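Leucine aminopeptidase 2, chloroplastic (Streptomyces sp. BC16019, PDB 5LHJ) is a metal-dependent aminopeptidase of the M17 family that acts in bottromycin maturation and probably removes unsubstituted N-terminal amino acids from peptides. Local coordinates at residues R421-S426 and S435-D440; L323-V328 and T340-E345; A429-C434 and A445-D450. All blocks are in the same frame, centred on the assembly; numbering follows the deposited sequence.

Contact 1 (R421-S426 and S435-D440)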
ATOM      1  N   ARG A 421      -7.512  25.501 -14.145  1.00 19.42           N
ATOM      2  CA  ARG A 421      -6.502  26.482 -13.730  1.00 20.21           C
ATOM      3  C   ARG A 421      -6.533  26.727 -12.227  1.00 20.64           C
ATOM      4  O   ARG A 421      -5.506  27.066 -11.642  1.00 20.90           O
ATOM      5  CB  ARG A 421      -6.630  27.808 -14.490  1.00 21.16           C
ATOM      6  CG  ARG A 421      -6.249  27.674 -15.946  1.00 21.66           C
ATOM      7  CD  ARG A 421      -6.068  29.011 -16.653  1.00 22.51           C
ATOM      8  NE  ARG A 421      -5.134  28.843 -17.765  1.00 22.90           N
ATOM      9  CZ  ARG A 421      -3.803  28.761 -17.654  1.00 23.18           C
ATOM     10  NH1 ARG A 421      -3.195  28.861 -16.467  1.00 23.54           N
ATOM     11  NH2 ARG A 421      -3.073  28.575 -18.749  1.00 22.72           N
ATOM     12  N   ARG A 422      -7.680  26.518 -11.582  1.00 21.04           N
ATOM     13  CA  ARG A 422      -7.733  26.665 -10.136  1.00 21.53           C
ATOM     14  C   ARG A 422      -6.807  25.673  -9.421  1.00 20.88           C
ATOM     15  O   ARG A 422      -6.361  25.939  -8.305  1.00 20.96           O
ATOM     16  CB  ARG A 422      -9.152  26.504  -9.615  1.00 22.56           C
ATOM     17  CG  ARG A 422      -9.656  25.093  -9.645  1.00 23.41           C
ATOM     18  CD  ARG A 422     -11.164  25.064  -9.430  1.00 24.92           C
ATOM     19  NE  ARG A 422     -11.517  23.788  -8.844  1.00 25.51           N
ATOM     20  CZ  ARG A 422     -11.591  22.631  -9.493  1.00 26.00           C
ATOM     21  NH1 ARG A 422     -11.372  22.520 -10.808  1.00 26.90           N
ATOM     22  NH2 ARG A 422     -11.899  21.558  -8.804  1.00 27.47           N
ATOM     23  N   ASN A 423      -6.535  24.538 -10.063  1.00 19.88           N
ATOM     24  CA  ASN A 423      -5.592  23.552  -9.531  1.00 19.65           C
ATOM     25  C   ASN A 423      -4.114  23.866  -9.727  1.00 19.70           C
ATOM     26  O   ASN A 423      -3.266  23.101  -9.278  1.00 20.04           O
ATOM     27  CB  ASN A 423      -5.944  22.159 -10.042  1.00 19.45           C
ATOM     28  CG  ASN A 423      -7.197  21.623  -9.377  1.00 19.76           C
ATOM     29  OD1 ASN A 423      -7.436  21.891  -8.187  1.00 20.13           O
ATOM     30  ND2 ASN A 423      -8.008  20.891 -10.127  1.00 19.74           N
ATOM     31  N   LEU A 424      -3.811  24.970 -10.390  1.00 19.61           N
ATOM     32  CA  LEU A 424      -2.459  25.503 -10.439  1.00 19.88           C
ATOM     33  C   LEU A 424      -2.133  26.454  -9.256  1.00 19.98           C
ATOM     34  O   LEU A 424      -0.988  26.833  -9.082  1.00 18.99           O
ATOM     35  CB  LEU A 424      -2.243  26.231 -11.764  1.00 20.45           C
ATOM     36  CG  LEU A 424      -2.324  25.392 -13.049  1.00 20.98           C
ATOM     37  CD1 LEU A 424      -2.084  26.273 -14.257  1.00 21.59           C
ATOM     38  CD2 LEU A 424      -1.327  24.253 -13.005  1.00 21.36           C
ATOM     39  N   ARG A 425      -3.122  26.819  -8.442  1.00 20.90           N
ATOM     40  CA  ARG A 425      -2.932  27.837  -7.393  1.00 21.81           C
ATOM     41  C   ARG A 425      -1.958  27.375  -6.316  1.00 20.55           C
ATOM     42  O   ARG A 425      -1.972  26.207  -5.930  1.00 20.23           O
ATOM     43  CB  ARG A 425      -4.273  28.210  -6.739  1.00 24.34           C
ATOM     44  CG  ARG A 425      -5.191  28.968  -7.667  1.00 27.35           C
ATOM     45  CD  ARG A 425      -6.590  29.091  -7.068  1.00 30.81           C
ATOM     46  NE  ARG A 425      -7.508  29.741  -8.005  1.00 34.97           N
ATOM     47  CZ  ARG A 425      -8.835  29.797  -7.872  1.00 38.00           C
ATOM     48  NH1 ARG A 425      -9.448  29.252  -6.818  1.00 40.18           N
ATOM     49  NH2 ARG A 425      -9.558  30.403  -8.814  1.00 40.30           N
ATOM     50  N   SER A 426      -1.119  28.301  -5.858  1.00 19.65           N
ATOM     51  CA  SER A 426      -0.150  28.088  -4.783  1.00 19.02           C
ATOM     52  C   SER A 426      -0.403  29.078  -3.644  1.00 19.71           C
ATOM     53  O   SER A 426      -0.792  30.216  -3.882  1.00 18.96           O
ATOM     54  CB  SER A 426       1.258  28.324  -5.322  1.00 18.84           C
ATOM     55  OG  SER A 426       2.261  28.328  -4.315  1.00 18.57           O
ATOM     56  N   SER A 435      -0.797  19.526  -8.175  1.00 18.10           N
ATOM     57  CA  SER A 435      -1.980  19.794  -7.336  1.00 19.30           C
ATOM     58  C   SER A 435      -2.323  18.666  -6.381  1.00 20.46           C
ATOM     59  O   SER A 435      -3.160  18.854  -5.477  1.00 20.52           O
ATOM     60  CB  SER A 435      -3.206  20.040  -8.217  1.00 19.50           C
ATOM     61  OG  SER A 435      -3.548  18.860  -8.908  1.00 19.92           O
ATOM     62  N   HIS A 436      -1.751  17.483  -6.610  1.00 21.48           N
ATOM     63  CA  HIS A 436      -2.145  16.257  -5.925  1.00 23.03           C
ATOM     64  C   HIS A 436      -3.625  15.921  -6.133  1.00 23.66           C
ATOM     65  O   HIS A 436      -4.209  15.190  -5.333  1.00 23.76           O
ATOM     66  CB  HIS A 436      -1.820  16.305  -4.419  1.00 24.36           C
ATOM     67  CG  HIS A 436      -0.402  16.671  -4.126  1.00 25.54           C
ATOM     68  ND1 HIS A 436      -0.028  17.935  -3.731  1.00 27.52           N
ATOM     69  CD2 HIS A 436       0.733  15.939  -4.174  1.00 26.54           C
ATOM     70  CE1 HIS A 436       1.279  17.970  -3.550  1.00 27.56           C
ATOM     71  NE2 HIS A 436       1.767  16.774  -3.825  1.00 27.59           N
ATOM     72  N   ARG A 437      -4.213  16.434  -7.214  1.00 23.23           N
ATOM     73  CA  ARG A 437      -5.605  16.165  -7.543  1.00 23.88           C
ATOM     74  C   ARG A 437      -5.662  15.534  -8.927  1.00 22.21           C
ATOM     75  O   ARG A 437      -4.704  15.600  -9.700  1.00 21.69           O
ATOM     76  CB  ARG A 437      -6.409  17.451  -7.540  1.00 25.68           C
ATOM     77  CG  ARG A 437      -6.663  18.012  -6.150  1.00 28.51           C
ATOM     78  CD  ARG A 437      -7.345  19.366  -6.241  1.00 30.86           C
ATOM     79  NE  ARG A 437      -8.292  19.587  -5.154  1.00 34.58           N
ATOM     80  CZ  ARG A 437      -9.178  20.590  -5.101  1.00 36.94           C
ATOM     81  NH1 ARG A 437      -9.246  21.520  -6.065  1.00 37.60           N
ATOM     82  NH2 ARG A 437     -10.006  20.674  -4.061  1.00 38.09           N
ATOM     83  N   HIS A 438      -6.805  14.947  -9.237  1.00 20.68           N
ATOM     84  CA  HIS A 438      -7.052  14.432 -10.577  1.00 19.97           C
ATOM     85  C   HIS A 438      -6.973  15.541 -11.624  1.00 18.81           C
ATOM     86  O   HIS A 438      -7.222  16.702 -11.323  1.00 17.96           O
ATOM     87  CB  HIS A 438      -8.435  13.803 -10.663  1.00 21.36           C
ATOM     88  CG  HIS A 438      -8.589  12.560  -9.856  1.00 22.96           C
ATOM     89  ND1 HIS A 438      -7.741  11.482  -9.990  1.00 23.83           N
ATOM     90  CD2 HIS A 438      -9.521  12.202  -8.938  1.00 24.27           C
ATOM     91  CE1 HIS A 438      -8.139  10.514  -9.176  1.00 24.84           C
ATOM     92  NE2 HIS A 438      -9.205  10.933  -8.519  1.00 25.12           N
ATOM     93  N   GLY A 439      -6.619  15.160 -12.846  1.00 17.57           N
ATOM     94  CA  GLY A 439      -6.528  16.090 -13.983  1.00 17.38           C
ATOM     95  C   GLY A 439      -5.133  16.601 -14.300  1.00 16.85           C
ATOM     96  O   GLY A 439      -4.989  17.621 -14.998  1.00 16.16           O
ATOM     97  N   ASP A 440      -4.096  15.896 -13.833  1.00 16.66           N
ATOM     98  CA  ASP A 440      -2.721  16.408 -14.007  1.00 17.17           C
ATOM     99  C   ASP A 440      -2.299  16.586 -15.479  1.00 16.75           C
ATOM    100  O   ASP A 440      -1.510  17.480 -15.785  1.00 16.60           O
ATOM    101  CB  ASP A 440      -1.686  15.545 -13.276  1.00 17.65           C
ATOM    102  CG  ASP A 440      -0.303  16.187 -13.267  1.00 18.59           C
ATOM    103  OD1 ASP A 440      -0.188  17.361 -12.832  1.00 18.97           O
ATOM    104  OD2 ASP A 440       0.656  15.543 -13.758  1.00 19.70           O
TER
HETATM  105  O   HOH W   1     -12.392  22.615  -5.882  1.00 45.18           O

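Contact 2 (L323-V328 and T340-E345)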
ATOM      1  N   LEU A 323      16.867  19.260  -5.659  1.00 18.99           N
ATOM      2  CA  LEU A 323      15.695  20.129  -5.566  1.00 19.75           C
ATOM      3  C   LEU A 323      14.736  19.652  -4.475  1.00 19.68           C
ATOM      4  O   LEU A 323      14.430  18.465  -4.401  1.00 19.57           O
ATOM      5  CB  LEU A 323      14.969  20.151  -6.916  1.00 20.76           C
ATOM      6  CG  LEU A 323      13.795  21.133  -7.067  1.00 21.41           C
ATOM      7  CD1 LEU A 323      14.144  22.568  -6.729  1.00 22.17           C
ATOM      8  CD2 LEU A 323      13.286  21.053  -8.488  1.00 22.12           C
ATOM      9  N   ARG A 324      14.300  20.568  -3.614  1.00 19.90           N
ATOM     10  CA  ARG A 324      13.501  20.214  -2.440  1.00 20.35           C
ATOM     11  C   ARG A 324      12.035  20.544  -2.648  1.00 19.81           C
ATOM     12  O   ARG A 324      11.700  21.548  -3.257  1.00 19.04           O
ATOM     13  CB  ARG A 324      13.982  20.974  -1.193  1.00 21.35           C
ATOM     14  CG  ARG A 324      15.406  20.659  -0.719  1.00 22.47           C
ATOM     15  CD  ARG A 324      15.992  21.762   0.155  1.00 23.74           C
ATOM     16  NE  ARG A 324      16.362  22.839  -0.737  1.00 24.66           N
ATOM     17  CZ  ARG A 324      17.507  23.499  -0.790  1.00 24.49           C
ATOM     18  NH1 ARG A 324      18.489  23.355   0.104  1.00 24.22           N
ATOM     19  NH2 ARG A 324      17.615  24.402  -1.755  1.00 25.44           N
ATOM     20  N   VAL A 325      11.164  19.730  -2.062  1.00 19.71           N
ATOM     21  CA  VAL A 325       9.747  20.071  -1.954  1.00 19.82           C
ATOM     22  C   VAL A 325       9.616  21.365  -1.142  1.00 20.01           C
ATOM     23  O   VAL A 325      10.223  21.489  -0.066  1.00 20.35           O
ATOM     24  CB  VAL A 325       8.947  18.930  -1.273  1.00 20.45           C
ATOM     25  CG1 VAL A 325       7.512  19.363  -0.980  1.00 20.67           C
ATOM     26  CG2 VAL A 325       8.979  17.683  -2.146  1.00 20.86           C
ATOM     27  N   GLY A 326       8.861  22.326  -1.668  1.00 19.68           N
ATOM     28  CA  GLY A 326       8.718  23.645  -1.035  1.00 20.41           C
ATOM     29  C   GLY A 326       9.598  24.725  -1.637  1.00 20.69           C
ATOM     30  O   GLY A 326       9.354  25.920  -1.401  1.00 21.54           O
ATOM     31  N   ASP A 327      10.611  24.334  -2.411  1.00 20.25           N
ATOM     32  CA  ASP A 327      11.443  25.314  -3.115  1.00 20.73           C
ATOM     33  C   ASP A 327      10.622  26.092  -4.124  1.00 19.48           C
ATOM     34  O   ASP A 327       9.592  25.614  -4.603  1.00 18.83           O
ATOM     35  CB  ASP A 327      12.627  24.654  -3.814  1.00 21.85           C
ATOM     36  CG  ASP A 327      13.739  24.264  -2.847  1.00 24.09           C
ATOM     37  OD1 ASP A 327      13.643  24.585  -1.633  1.00 26.94           O
ATOM     38  OD2 ASP A 327      14.714  23.637  -3.318  1.00 26.58           O
ATOM     39  N   VAL A 328      11.081  27.302  -4.411  1.00 18.72           N
ATOM     40  CA  VAL A 328      10.428  28.154  -5.383  1.00 18.78           C
ATOM     41  C   VAL A 328      11.434  28.473  -6.476  1.00 18.89           C
ATOM     42  O   VAL A 328      12.570  28.896  -6.191  1.00 18.63           O
ATOM     43  CB  VAL A 328       9.830  29.423  -4.722  1.00 18.93           C
ATOM     44  CG1 VAL A 328       9.361  30.424  -5.771  1.00 19.26           C
ATOM     45  CG2 VAL A 328       8.681  29.040  -3.807  1.00 18.97           C
ATOM     46  N   THR A 340       5.898  21.393  -5.456  1.00 17.04           N
ATOM     47  CA  THR A 340       5.130  20.585  -4.513  1.00 17.13           C
ATOM     48  C   THR A 340       5.356  19.075  -4.678  1.00 17.30           C
ATOM     49  O   THR A 340       4.968  18.303  -3.800  1.00 17.56           O
ATOM     50  CB  THR A 340       3.638  20.916  -4.622  1.00 17.16           C
ATOM     51  OG1 THR A 340       3.217  20.748  -5.972  1.00 16.84           O
ATOM     52  CG2 THR A 340       3.382  22.381  -4.193  1.00 17.40           C
ATOM     53  N   HIS A 341       5.958  18.650  -5.791  1.00 16.84           N
ATOM     54  CA  HIS A 341       6.318  17.243  -5.999  1.00 17.38           C
ATOM     55  C   HIS A 341       7.485  17.224  -6.982  1.00 16.91           C
ATOM     56  O   HIS A 341       7.351  17.747  -8.089  1.00 16.65           O
ATOM     57  CB  HIS A 341       5.095  16.449  -6.543  1.00 17.67           C
ATOM     58  CG  HIS A 341       5.201  14.965  -6.370  1.00 18.46           C
ATOM     59  ND1 HIS A 341       6.215  14.229  -6.933  1.00 18.75           N
ATOM     60  CD2 HIS A 341       4.425  14.076  -5.704  1.00 19.38           C
ATOM     61  CE1 HIS A 341       6.071  12.952  -6.622  1.00 19.37           C
ATOM     62  NE2 HIS A 341       4.999  12.833  -5.861  1.00 19.34           N
ATOM     63  N   THR A 342       8.617  16.634  -6.586  1.00 17.02           N
ATOM     64  CA  THR A 342       9.820  16.633  -7.431  1.00 17.07           C
ATOM     65  C   THR A 342       9.729  15.722  -8.671  1.00 17.06           C
ATOM     66  O   THR A 342      10.561  15.826  -9.565  1.00 16.81           O
ATOM     67  CB  THR A 342      11.100  16.281  -6.639  1.00 17.44           C
ATOM     68  OG1 THR A 342      11.035  14.924  -6.188  1.00 17.63           O
ATOM     69  CG2 THR A 342      11.289  17.231  -5.464  1.00 18.18           C
ATOM     70  N   ASP A 343       8.755  14.819  -8.711  1.00 16.88           N
ATOM     71  CA  ASP A 343       8.490  13.992  -9.900  1.00 17.32           C
ATOM     72  C   ASP A 343       7.772  14.734 -11.050  1.00 17.14           C
ATOM     73  O   ASP A 343       7.743  14.219 -12.172  1.00 17.47           O
ATOM     74  CB  ASP A 343       7.722  12.724  -9.523  1.00 17.97           C
ATOM     75  CG  ASP A 343       7.733  11.659 -10.621  1.00 18.70           C
ATOM     76  OD1 ASP A 343       8.751  11.493 -11.329  1.00 18.09           O
ATOM     77  OD2 ASP A 343       6.702  10.962 -10.773  1.00 19.29           O
ATOM     78  N   ASN A 344       7.231  15.934 -10.811  1.00 16.51           N
ATOM     79  CA  ASN A 344       6.674  16.758 -11.900  1.00 16.59           C
ATOM     80  C   ASN A 344       7.714  17.791 -12.357  1.00 16.66           C
ATOM     81  O   ASN A 344       7.446  18.998 -12.438  1.00 16.53           O
ATOM     82  CB  ASN A 344       5.358  17.426 -11.497  1.00 16.68           C
ATOM     83  CG  ASN A 344       4.164  16.478 -11.567  1.00 16.90           C
ATOM     84  OD1 ASN A 344       4.292  15.302 -11.947  1.00 16.85           O
ATOM     85  ND2 ASN A 344       2.989  16.990 -11.214  1.00 16.63           N
ATOM     86  N   GLU A 345       8.893  17.282 -12.682  1.00 17.12           N
ATOM     87  CA  GLU A 345      10.045  18.132 -13.013  1.00 17.80           C
ATOM     88  C   GLU A 345      10.029  18.589 -14.467  1.00 17.22           C
ATOM     89  O   GLU A 345      10.553  19.652 -14.769  1.00 17.21           O
ATOM     90  CB  GLU A 345      11.366  17.424 -12.655  1.00 18.58           C
ATOM     91  CG  GLU A 345      12.027  16.597 -13.752  1.00 19.49           C
ATOM     92  CD  GLU A 345      11.279  15.364 -14.189  1.00 21.04           C
ATOM     93  OE1 GLU A 345      10.320  14.932 -13.507  1.00 22.26           O
ATOM     94  OE2 GLU A 345      11.666  14.804 -15.230  1.00 23.23           O
TER

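Contact 3 (A429-C434 and A445-D450)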
ATOM      1  N   ALA A 429       3.735  30.775  -4.227  1.00 19.29           N
ATOM      2  CA  ALA A 429       4.218  31.246  -5.530  1.00 18.65           C
ATOM      3  C   ALA A 429       3.064  31.544  -6.498  1.00 18.25           C
ATOM      4  O   ALA A 429       1.881  31.481  -6.124  1.00 18.06           O
ATOM      5  CB  ALA A 429       5.177  30.226  -6.109  1.00 18.62           C
ATOM      6  N   ASP A 430       3.402  31.880  -7.747  1.00 17.91           N
ATOM      7  CA  ASP A 430       2.373  32.116  -8.762  1.00 17.95           C
ATOM      8  C   ASP A 430       1.610  30.846  -9.151  1.00 17.73           C
ATOM      9  O   ASP A 430       0.439  30.920  -9.514  1.00 17.53           O
ATOM     10  CB  ASP A 430       2.964  32.768 -10.021  1.00 18.26           C
ATOM     11  CG  ASP A 430       3.557  34.132  -9.765  1.00 18.69           C
ATOM     12  OD1 ASP A 430       3.111  34.852  -8.826  1.00 19.52           O
ATOM     13  OD2 ASP A 430       4.482  34.496 -10.520  1.00 18.58           O
ATOM     14  N   ARG A 431       2.279  29.693  -9.071  1.00 17.17           N
ATOM     15  CA  ARG A 431       1.669  28.419  -9.403  1.00 16.97           C
ATOM     16  C   ARG A 431       2.400  27.289  -8.702  1.00 16.59           C
ATOM     17  O   ARG A 431       3.527  27.478  -8.209  1.00 16.42           O
ATOM     18  CB  ARG A 431       1.745  28.175 -10.909  1.00 17.15           C
ATOM     19  CG  ARG A 431       3.178  28.132 -11.416  1.00 17.41           C
ATOM     20  CD  ARG A 431       3.241  28.031 -12.915  1.00 17.99           C
ATOM     21  NE  ARG A 431       3.011  29.273 -13.637  1.00 18.07           N
ATOM     22  CZ  ARG A 431       3.848  30.307 -13.721  1.00 18.52           C
ATOM     23  NH1 ARG A 431       4.994  30.344 -13.049  1.00 18.29           N
ATOM     24  NH2 ARG A 431       3.521  31.331 -14.492  1.00 19.10           N
ATOM     25  N   VAL A 432       1.767  26.123  -8.700  1.00 16.21           N
ATOM     26  CA  VAL A 432       2.412  24.870  -8.270  1.00 16.28           C
ATOM     27  C   VAL A 432       2.742  23.993  -9.473  1.00 16.02           C
ATOM     28  O   VAL A 432       2.121  24.129 -10.527  1.00 16.01           O
ATOM     29  CB  VAL A 432       1.537  24.037  -7.305  1.00 16.42           C
ATOM     30  CG1 VAL A 432       1.256  24.815  -6.038  1.00 16.89           C
ATOM     31  CG2 VAL A 432       0.230  23.551  -7.963  1.00 16.42           C
ATOM     32  N   ASN A 433       3.695  23.078  -9.294  1.00 15.89           N
ATOM     33  CA  ASN A 433       3.947  22.036 -10.300  1.00 15.65           C
ATOM     34  C   ASN A 433       3.173  20.751 -10.076  1.00 16.00           C
ATOM     35  O   ASN A 433       3.303  19.832 -10.887  1.00 16.15           O
ATOM     36  CB  ASN A 433       5.447  21.747 -10.473  1.00 15.47           C
ATOM     37  CG  ASN A 433       6.032  20.889  -9.363  1.00 15.32           C
ATOM     38  OD1 ASN A 433       5.580  20.913  -8.221  1.00 15.30           O
ATOM     39  ND2 ASN A 433       7.055  20.116  -9.713  1.00 15.31           N
ATOM     40  N   CYS A 434       2.377  20.671  -9.002  1.00 16.35           N
ATOM     41  CA  CYS A 434       1.564  19.485  -8.720  1.00 16.96           C
ATOM     42  C   CYS A 434       0.432  19.833  -7.771  1.00 17.59           C
ATOM     43  O   CYS A 434       0.676  20.381  -6.683  1.00 17.17           O
ATOM     44  CB  CYS A 434       2.424  18.395  -8.090  1.00 17.26           C
ATOM     45  SG  CYS A 434       1.559  16.835  -7.769  1.00 18.66           S
ATOM     46  N   ALA A 445      -0.581  20.915 -19.148  1.00 14.94           N
ATOM     47  CA  ALA A 445      -0.721  21.666 -20.386  1.00 15.16           C
ATOM     48  C   ALA A 445      -1.002  23.141 -20.087  1.00 15.11           C
ATOM     49  O   ALA A 445      -0.405  24.032 -20.695  1.00 14.88           O
ATOM     50  CB  ALA A 445      -1.827  21.057 -21.251  1.00 15.14           C
ATOM     51  N   LEU A 446      -1.909  23.391 -19.136  1.00 15.24           N
ATOM     52  CA  LEU A 446      -2.208  24.766 -18.681  1.00 15.53           C
ATOM     53  C   LEU A 446      -0.981  25.461 -18.062  1.00 15.43           C
ATOM     54  O   LEU A 446      -0.742  26.649 -18.287  1.00 15.58           O
ATOM     55  CB  LEU A 446      -3.371  24.753 -17.680  1.00 15.72           C
ATOM     56  CG  LEU A 446      -4.721  24.298 -18.261  1.00 16.03           C
ATOM     57  CD1 LEU A 446      -5.709  23.959 -17.154  1.00 16.34           C
ATOM     58  CD2 LEU A 446      -5.297  25.355 -19.195  1.00 16.50           C
ATOM     59  N   PHE A 447      -0.217  24.709 -17.272  1.00 15.34           N
ATOM     60  CA  PHE A 447       1.050  25.177 -16.705  1.00 15.43           C
ATOM     61  C   PHE A 447       1.981  25.666 -17.819  1.00 15.67           C
ATOM     62  O   PHE A 447       2.502  26.801 -17.751  1.00 15.84           O
ATOM     63  CB  PHE A 447       1.676  24.033 -15.867  1.00 15.15           C
ATOM     64  CG  PHE A 447       2.966  24.371 -15.186  1.00 14.97           C
ATOM     65  CD1 PHE A 447       4.161  24.488 -15.911  1.00 14.88           C
ATOM     66  CD2 PHE A 447       3.015  24.517 -13.803  1.00 14.89           C
ATOM     67  CE1 PHE A 447       5.360  24.780 -15.274  1.00 14.95           C
ATOM     68  CE2 PHE A 447       4.219  24.791 -13.164  1.00 14.94           C
ATOM     69  CZ  PHE A 447       5.390  24.934 -13.901  1.00 14.81           C
ATOM     70  N   LEU A 448       2.200  24.827 -18.831  1.00 15.62           N
ATOM     71  CA  LEU A 448       3.079  25.188 -19.955  1.00 16.11           C
ATOM     72  C   LEU A 448       2.553  26.392 -20.732  1.00 16.24           C
ATOM     73  O   LEU A 448       3.325  27.251 -21.164  1.00 15.87           O
ATOM     74  CB  LEU A 448       3.252  24.012 -20.914  1.00 16.29           C
ATOM     75  CG  LEU A 448       3.937  22.752 -20.377  1.00 16.58           C
ATOM     76  CD1 LEU A 448       3.936  21.686 -21.467  1.00 16.95           C
ATOM     77  CD2 LEU A 448       5.351  23.016 -19.898  1.00 16.85           C
ATOM     78  N   GLN A 449       1.235  26.447 -20.909  1.00 16.72           N
ATOM     79  CA  GLN A 449       0.607  27.538 -21.649  1.00 17.87           C
ATOM     80  C   GLN A 449       0.993  28.917 -21.094  1.00 18.54           C
ATOM     81  O   GLN A 449       1.169  29.849 -21.877  1.00 18.51           O
ATOM     82  CB  GLN A 449      -0.913  27.384 -21.662  1.00 18.18           C
ATOM     83  CG  GLN A 449      -1.629  28.371 -22.579  1.00 18.85           C
ATOM     84  CD  GLN A 449      -3.129  28.129 -22.639  1.00 19.06           C
ATOM     85  OE1 GLN A 449      -3.723  27.590 -21.705  1.00 19.28           O
ATOM     86  NE2 GLN A 449      -3.750  28.542 -23.744  1.00 19.83           N
ATOM     87  N   ASP A 450       1.130  29.017 -19.766  1.00 19.29           N
ATOM     88  CA  ASP A 450       1.504  30.271 -19.069  1.00 20.63           C
ATOM     89  C   ASP A 450       2.818  30.877 -19.615  1.00 20.03           C
ATOM     90  O   ASP A 450       3.039  32.088 -19.533  1.00 20.04           O
ATOM     91  CB  ASP A 450       1.773  30.034 -17.561  1.00 22.04           C
ATOM     92  CG  ASP A 450       0.533  29.686 -16.718  1.00 24.14           C
ATOM     93  OD1 ASP A 450      -0.633  29.830 -17.130  1.00 25.00           O
ATOM     94  OD2 ASP A 450       0.780  29.244 -15.560  1.00 26.08           O
TER

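Contact 1 (R421-S426 and S435-D440)
N423 and R437 meet through a single nearly straight hydrogen bond: NH1 of R437 donates to OD1 of N423 over 2.8 Å, with an N-H...O angle of 164°. The donor lies in the carbonyl plane, on a lone pair of OD1, and OD1 sits close to the guanidinium plane, although the amide and guanidinium planes stand perpendicular. A bend at chi3 of R437 (145°) turns NE out of an extended course, while CD of R437 packs 3.2 Å from OD1 of N423. The tight part lies beside this bond, where CB of S435 comes within 3.2 Å of the backbone O of N423, and CB of N423 and CB of S435 are 3.9 Å apart. OG of S435 takes the N-H of R437 in an ST turn at 3.0 Å and also pairs with Q443. The other side is looser, towards the surface, and a water there accepts from both arginines, weakly from R437. NH2 of R422 and NH1 of R437, of like charge, stay 3.8 Å apart. R422 NH1 is held by the carbonyl of H419. E471 of a second subunit forms long, weak ion pairs with both arginines. An alanine in place of N423 would probably leave NH1 of R437 without its amide acceptor and the arginine freer to turn. The 3-10 turn 422-424 and the loop 435-439 precede and follow the short strand 431-432, to which L424 is hydrogen-bonded at V432; N423 also touches Q443 of helix 440-449, which begins right after the N-cap residue G439.

Contact 2 (L323-V328 and T340-E345)
V325 and T342 put a methyl against a methyl, CG2 of V325 lying 4.1 Å from CG2 of T342, with the two side chains crossing at about a right angle. In V325, CG1 is anti to the backbone N (chi1 172°) and comes 3.9 Å from the backbone O of T340, which lets both branches of the valine take part. T342 has OG1 between its own backbone N and carbonyl carbon (chi1 66°); CG2 is then anti to the carbonyl carbon, beside the backbone N, where it reaches 3.5 Å from the O of L323. The hydroxyl is engaged with the O of G268 and the N of S271. Within 323-328, the type II turn from R324 to D327 is fastened by D327: its OD2 accepts from the backbone N of R324 at 3.1 Å, from above the carboxylate plane, and from NE of the same arginine at 3.2 Å on its syn lone pair. NH1 of R324 forms a salt bridge with E315 of a third subunit. In the 340-345 loop, H341 ND1 receives the N-H of D343 in the plane of the imidazole, at 3.2 Å, inside a type I turn. D343 lies in this turn and E345 directly after it, both manganese ligands of this enzyme. Methyls meet one another and backbone carbonyl oxygens, with no hydrogen bond across, so T342 packs the backbone leading to the two ligands, not the ligands themselves, on the V325 loop.

Contact 3 (A429-C434 and A445-D450)
R431 and D450 reach toward each other tip to tip, and NE of R431 donates to OD2 of D450 over 2.9 Å in a salt bridge with an N-H...O angle of 160°. OD2 lies near the guanidinium plane and receives the N-H on its anti lone pair, the side away from OD1, while the carboxylate is turned 46° from the guanidinium. The second oxygen, OD1, is taken by R421 NH1 in another salt bridge, so D450 serves two arginines with separate oxygens, which would probably favour its ionised form. R431 has its remaining nitrogens hydrogen-bonded too, NH1 to OG1 of T335 among them. CG of R431 lies between its backbone N and carbonyl carbon (chi1 61°), and a bend at chi3 turns NE toward D450. Beside that bond, CD of R431 packs 3.4 Å from CE2 of F447, the two side chains crossing at about a right angle. The guanidinium itself is far from the ring, with CZ of R431 5.7 Å from the F447 centroid, at most a weak cation-pi attraction. The carbonyl O of V432 lies at the ring edge, 3.4 Å from CD2 of F447. Both ends of the N433 amide are engaged: OD1 accepts from T340 N and ND2 donates to the O of H341. F447 packs between helix 440-449, which bears it, and the edge strand 431-432, touching T337 of strand 336-338 and R347 of helix 345-358, while L448 touches strand 458-462.

In the fold
All three contacts lie in the catalytic region, on the same side of the chain's centre. Contacts 1 and 3 interleave along the chain and have centres 9 Å apart; the O of L424 lies 2.9 Å from the N of V432, a probable hydrogen bond. Contact 2 precedes both. Its centre is about 13 Å from that of contact 3, with OG1 of T340 2.7 Å from the O of C434, and about 14 Å from that of contact 1, where NE2 of H436 packs 3.5 Å from the O of T340. Contact 2 holds the manganese ligands D343 and E345, although no metal is bound to this chain. The side chain of N433 comes within about 6 Å of that of E345, which places contact 3 close to the metal site; contact 1 lies away from the metal-binding residues.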